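Local coordinates for protein tumour necrosis factor receptor (PDB 3ON9) that probably binds host chemokines through its SECRET domain, the part present here, as a piece of a viral receptor thought also to capture tumour necrosis factor, at residues A[119-131]-A[139-151]. Residues are numbered along the deposited sequence; the frame is centred on the assembly and turned at random.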
loop_
_atom_site.group_PDB
_atom_site.type_symbol
_atom_site.label_atom_id
_atom_site.label_comp_id
_atom_site.label_asym_id
_atom_site.label_seq_id
_atom_site.Cartn_x
_atom_site.Cartn_y
_atom_site.Cartn_z
ATOM N N CYS A 119 8.152 -9.999 12.060
ATOM C CA CYS A 119 7.083 -10.987 12.126
ATOM C C CYS A 119 6.722 -11.564 10.756
ATOM O O CYS A 119 6.062 -12.602 10.672
ATOM C CB CYS A 119 5.831 -10.403 12.802
ATOM S SG CYS A 119 5.014 -9.041 11.910
ATOM N N LEU A 120 7.157 -10.903 9.686
ATOM C CA LEU A 120 6.856 -11.407 8.341
ATOM C C LEU A 120 8.047 -12.078 7.673
ATOM O O LEU A 120 9.151 -11.542 7.681
ATOM C CB LEU A 120 6.345 -10.290 7.428
ATOM C CG LEU A 120 5.046 -9.611 7.875
ATOM C CD1 LEU A 120 4.699 -8.489 6.905
ATOM C CD2 LEU A 120 3.909 -10.616 7.969
ATOM N N SER A 121 7.808 -13.248 7.083
ATOM C CA SER A 121 8.818 -13.910 6.263
ATOM C C SER A 121 8.819 -13.344 4.840
ATOM O O SER A 121 9.847 -13.359 4.172
ATOM C CB SER A 121 8.592 -15.424 6.247
ATOM O OG SER A 121 7.413 -15.766 5.561
ATOM N N ASN A 122 7.674 -12.838 4.384
ATOM C CA ASN A 122 7.593 -12.184 3.078
ATOM C C ASN A 122 6.727 -10.944 3.186
ATOM O O ASN A 122 5.632 -11.008 3.729
ATOM C CB ASN A 122 6.953 -13.092 2.011
ATOM C CG ASN A 122 7.584 -14.470 1.931
ATOM O OD1 ASN A 122 7.462 -15.278 2.853
ATOM N ND2 ASN A 122 8.224 -14.764 0.795
ATOM N N LEU A 123 7.221 -9.831 2.658
ATOM C CA LEU A 123 6.465 -8.585 2.632
ATOM C C LEU A 123 6.709 -7.941 1.283
ATOM O O LEU A 123 7.853 -7.655 0.928
ATOM C CB LEU A 123 6.942 -7.652 3.748
ATOM C CG LEU A 123 6.435 -6.203 3.730
ATOM C CD1 LEU A 123 4.892 -6.155 3.717
ATOM C CD2 LEU A 123 6.992 -5.409 4.908
ATOM N N ASP A 124 5.636 -7.718 0.529
ATOM C CA ASP A 124 5.719 -7.047 -0.763
ATOM C C ASP A 124 4.864 -5.793 -0.685
ATOM O O ASP A 124 3.740 -5.837 -0.176
ATOM C CB ASP A 124 5.160 -7.933 -1.884
ATOM C CG ASP A 124 5.861 -9.269 -1.996
ATOM O OD1 ASP A 124 7.102 -9.307 -1.959
ATOM O OD2 ASP A 124 5.151 -10.280 -2.138
ATOM N N VAL A 125 5.384 -4.687 -1.204
ATOM C CA VAL A 125 4.621 -3.455 -1.297
ATOM C C VAL A 125 4.689 -2.928 -2.726
ATOM O O VAL A 125 5.753 -2.926 -3.348
ATOM C CB VAL A 125 5.172 -2.401 -0.330
ATOM C CG1 VAL A 125 4.477 -1.063 -0.542
ATOM C CG2 VAL A 125 4.976 -2.884 1.093
ATOM N N TYR A 126 3.542 -2.511 -3.254
ATOM C CA TYR A 126 3.503 -1.796 -4.521
ATOM C C TYR A 126 2.772 -0.482 -4.340
ATOM O O TYR A 126 1.659 -0.451 -3.822
ATOM C CB TYR A 126 2.803 -2.618 -5.604
ATOM C CG TYR A 126 3.306 -4.035 -5.736
ATOM C CD1 TYR A 126 4.374 -4.352 -6.575
ATOM C CD2 TYR A 126 2.712 -5.061 -5.020
ATOM C CE1 TYR A 126 4.829 -5.668 -6.682
ATOM C CE2 TYR A 126 3.160 -6.369 -5.123
ATOM C CZ TYR A 126 4.206 -6.665 -5.950
ATOM O OH TYR A 126 4.618 -7.985 -6.032
ATOM N N ILE A 127 3.409 0.598 -4.766
ATOM C CA ILE A 127 2.752 1.902 -4.807
ATOM C C ILE A 127 2.698 2.293 -6.275
ATOM O O ILE A 127 3.733 2.444 -6.921
ATOM C CB ILE A 127 3.535 2.941 -4.011
ATOM C CG1 ILE A 127 3.649 2.478 -2.556
ATOM C CG2 ILE A 127 2.818 4.310 -4.083
ATOM C CD1 ILE A 127 4.603 3.288 -1.717
ATOM N N VAL A 128 1.487 2.437 -6.799
ATOM C CA VAL A 128 1.286 2.546 -8.239
ATOM C C VAL A 128 0.523 3.813 -8.569
ATOM O O VAL A 128 -0.607 4.008 -8.109
ATOM C CB VAL A 128 0.524 1.325 -8.769
ATOM C CG1 VAL A 128 0.333 1.426 -10.278
ATOM C CG2 VAL A 128 1.285 0.048 -8.414
ATOM N N TYR A 129 1.157 4.681 -9.344
ATOM C CA TYR A 129 0.536 5.912 -9.783
ATOM C C TYR A 129 0.172 5.773 -11.250
ATOM O O TYR A 129 1.023 5.411 -12.083
ATOM C CB TYR A 129 1.513 7.066 -9.628
ATOM C CG TYR A 129 2.142 7.218 -8.266
ATOM C CD1 TYR A 129 1.643 8.140 -7.358
ATOM C CD2 TYR A 129 3.252 6.453 -7.889
ATOM C CE1 TYR A 129 2.222 8.303 -6.123
ATOM C CE2 TYR A 129 3.841 6.616 -6.644
ATOM C CZ TYR A 129 3.319 7.550 -5.768
ATOM O OH TYR A 129 3.892 7.745 -4.536
ATOM N N ALA A 130 -1.083 6.058 -11.578
ATOM C CA ALA A 130 -1.542 5.960 -12.954
ATOM C C ALA A 130 -2.364 7.158 -13.391
ATOM O O ALA A 130 -3.215 7.641 -12.649
ATOM C CB ALA A 130 -2.357 4.681 -13.153
ATOM N N ASN A 131 -2.098 7.633 -14.606
ATOM C CA ASN A 131 -3.013 8.518 -15.303
ATOM C C ASN A 131 -3.922 7.629 -16.128
ATOM O O ASN A 131 -3.472 7.037 -17.104
ATOM C CB ASN A 131 -2.228 9.451 -16.228
ATOM C CG ASN A 131 -3.126 10.421 -16.966
ATOM O OD1 ASN A 131 -4.350 10.334 -16.884
ATOM N ND2 ASN A 131 -2.517 11.356 -17.692
ATOM N N MET A 139 2.164 3.636 -16.417
ATOM C CA MET A 139 2.024 3.762 -14.962
ATOM C C MET A 139 3.408 3.722 -14.298
ATOM O O MET A 139 4.329 3.110 -14.829
ATOM C CB MET A 139 1.167 2.624 -14.396
ATOM C CG MET A 139 -0.232 2.507 -14.967
ATOM S SD MET A 139 -1.263 1.370 -14.018
ATOM C CE MET A 139 -0.143 -0.007 -13.783
ATOM N N ASP A 140 3.549 4.365 -13.138
ATOM C CA ASP A 140 4.754 4.211 -12.316
ATOM C C ASP A 140 4.449 3.151 -11.261
ATOM O O ASP A 140 3.475 3.273 -10.509
ATOM C CB ASP A 140 5.117 5.522 -11.604
ATOM C CG ASP A 140 5.809 6.513 -12.500
ATOM O OD1 ASP A 140 6.366 6.114 -13.549
ATOM O OD2 ASP A 140 5.806 7.713 -12.147
ATOM N N VAL A 141 5.263 2.104 -11.227
ATOM C CA VAL A 141 5.115 1.026 -10.264
ATOM C C VAL A 141 6.320 1.012 -9.342
ATOM O O VAL A 141 7.431 0.663 -9.768
ATOM C CB VAL A 141 4.992 -0.345 -10.952
ATOM C CG1 VAL A 141 4.930 -1.458 -9.908
ATOM C CG2 VAL A 141 3.771 -0.382 -11.851
ATOM N N VAL A 142 6.116 1.397 -8.085
ATOM C CA VAL A 142 7.200 1.384 -7.107
ATOM C C VAL A 142 7.082 0.097 -6.292
ATOM O O VAL A 142 6.113 -0.079 -5.544
ATOM C CB VAL A 142 7.153 2.605 -6.169
ATOM C CG1 VAL A 142 8.430 2.678 -5.351
ATOM C CG2 VAL A 142 6.957 3.900 -6.966
ATOM N N ALA A 143 8.039 -0.813 -6.456
ATOM C CA ALA A 143 7.927 -2.151 -5.863
ATOM C C ALA A 143 8.971 -2.418 -4.790
ATOM O O ALA A 143 10.128 -2.020 -4.927
ATOM C CB ALA A 143 7.982 -3.238 -6.953
ATOM N N TYR A 144 8.542 -3.062 -3.704
ATOM C CA TYR A 144 9.432 -3.424 -2.608
ATOM C C TYR A 144 9.205 -4.886 -2.247
ATOM O O TYR A 144 8.064 -5.354 -2.231
ATOM C CB TYR A 144 9.135 -2.594 -1.357
ATOM C CG TYR A 144 9.100 -1.090 -1.538
ATOM C CD1 TYR A 144 10.125 -0.300 -1.055
ATOM C CD2 TYR A 144 8.020 -0.467 -2.156
ATOM C CE1 TYR A 144 10.097 1.080 -1.205
ATOM C CE2 TYR A 144 7.977 0.910 -2.303
ATOM C CZ TYR A 144 9.020 1.675 -1.818
ATOM O OH TYR A 144 9.002 3.043 -1.953
ATOM N N HIS A 145 10.285 -5.603 -1.942
ATOM C CA HIS A 145 10.180 -7.001 -1.531
ATOM C C HIS A 145 11.226 -7.341 -0.474
ATOM O O HIS A 145 12.413 -7.089 -0.688
ATOM C CB HIS A 145 10.408 -7.933 -2.737
ATOM C CG HIS A 145 9.566 -7.605 -3.929
ATOM N ND1 HIS A 145 8.201 -7.803 -3.952
ATOM C CD2 HIS A 145 9.895 -7.101 -5.143
ATOM C CE1 HIS A 145 7.725 -7.424 -5.123
ATOM N NE2 HIS A 145 8.735 -6.998 -5.869
ATOM N N THR A 146 10.803 -7.916 0.651
ATOM C CA THR A 146 11.768 -8.357 1.668
ATOM C C THR A 146 12.345 -9.738 1.395
ATOM O O THR A 146 13.419 -10.074 1.898
ATOM C CB THR A 146 11.163 -8.363 3.083
ATOM O OG1 THR A 146 10.098 -9.324 3.159
ATOM C CG2 THR A 146 10.628 -6.977 3.437
ATOM N N SER A 147 11.626 -10.534 0.614
ATOM C CA SER A 147 12.031 -11.901 0.328
ATOM C C SER A 147 11.431 -12.320 -1.005
ATOM O O SER A 147 11.267 -11.488 -1.902
ATOM C CB SER A 147 11.575 -12.830 1.454
ATOM O OG SER A 147 12.130 -14.135 1.323
ATOM N N TYR A 148 11.117 -13.604 -1.141
ATOM C CA TYR A 148 10.479 -14.092 -2.357
ATOM C C TYR A 148 9.160 -13.376 -2.559
ATOM O O TYR A 148 8.446 -13.077 -1.587
ATOM C CB TYR A 148 10.269 -15.609 -2.306
ATOM C CG TYR A 148 11.554 -16.384 -2.166
ATOM C CD1 TYR A 148 12.439 -16.479 -3.229
ATOM C CD2 TYR A 148 11.878 -17.011 -0.974
ATOM C CE1 TYR A 148 13.627 -17.188 -3.114
ATOM C CE2 TYR A 148 13.053 -17.728 -0.847
ATOM C CZ TYR A 148 13.923 -17.809 -1.916
ATOM O OH TYR A 148 15.096 -18.525 -1.782
ATOM N N ILE A 149 8.843 -13.096 -3.818
ATOM C CA ILE A 149 7.635 -12.356 -4.169
ATOM C C ILE A 149 6.399 -13.242 -4.108
ATOM O O ILE A 149 6.334 -14.281 -4.766
ATOM C CB ILE A 149 7.768 -11.757 -5.580
ATOM C CG1 ILE A 149 9.016 -10.873 -5.654
ATOM C CG2 ILE A 149 6.510 -10.976 -5.943
ATOM C CD1 ILE A 149 9.295 -10.331 -7.031
ATOM N N LEU A 150 5.425 -12.824 -3.301
ATOM C CA LEU A 150 4.198 -13.588 -3.085
ATOM C C LEU A 150 3.258 -13.529 -4.281
ATOM O O LEU A 150 3.076 -12.474 -4.892
ATOM C CB LEU A 150 3.474 -13.048 -1.850
ATOM C CG LEU A 150 4.245 -13.172 -0.542
ATOM C CD1 LEU A 150 3.592 -12.301 0.553
ATOM C CD2 LEU A 150 4.371 -14.644 -0.122
ATOM N N ASN A 151 2.657 -14.673 -4.602
ATOM C CA ASN A 151 1.580 -14.702 -5.582
ATOM C C ASN A 151 0.246 -14.632 -4.852
ATOM O O ASN A 151 -0.116 -15.557 -4.114
ATOM C CB ASN A 151 1.658 -15.983 -6.422
ATOM C CG ASN A 151 0.620 -16.029 -7.519
ATOM O OD1 ASN A 151 -0.130 -15.074 -7.727
ATOM N ND2 ASN A 151 0.574 -17.154 -8.238
HETATM O O HOH W 1 10.349 -10.045 5.680
HETATM O O HOH W 2 11.006 -16.117 2.923
HETATM O O HOH W 3 8.666 -10.694 -0.115
HETATM O O HOH W 4 3.327 -9.865 -4.029
#
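Strands 122-130 and 140-145 run antiparallel, their axes at 173° and 4.7 Å apart, with reciprocal N-H to O bonds in the hydrogen-bonded pairs Val125-Tyr144, Ile127-Val142 and Tyr129-Asp140. Beyond Asp124-His145 the ladder continues with Thr146 N to Leu123 O, while Leu123 N turns to the hydroxyl OG1 of Thr146. The Asp124 carboxylate divides its oxygens: OD1 takes the ring N-H of His145 ND1 at 2.7 Å from above the carboxylate plane, while OD2 receives Leu150 N on its syn side at 2.8 Å. Water 4 also donates to OD2 and accepts from Tyr126 OH, so this buried carboxylate is gripped from several directions. Besides the ND1 bond, Ile149 CG1 lies over one face of the imidazole, and Tyr126 OH comes near its edge, 3.3 Å from His145 CE1. Asn122 turns its amide toward the returning chain, CG beside the backbone N (chi1 -51°), and ND2 bonds Tyr148 O almost straight (2.9 Å, 168°). On the other face Tyr144 CD2 packs on Val125 CB at 3.9 Å. This is a beta hairpin whose second strand edges the five-stranded sheet of the SECRET beta-sandwich, with Val125, Ile127 and Tyr144 facing the other sheet.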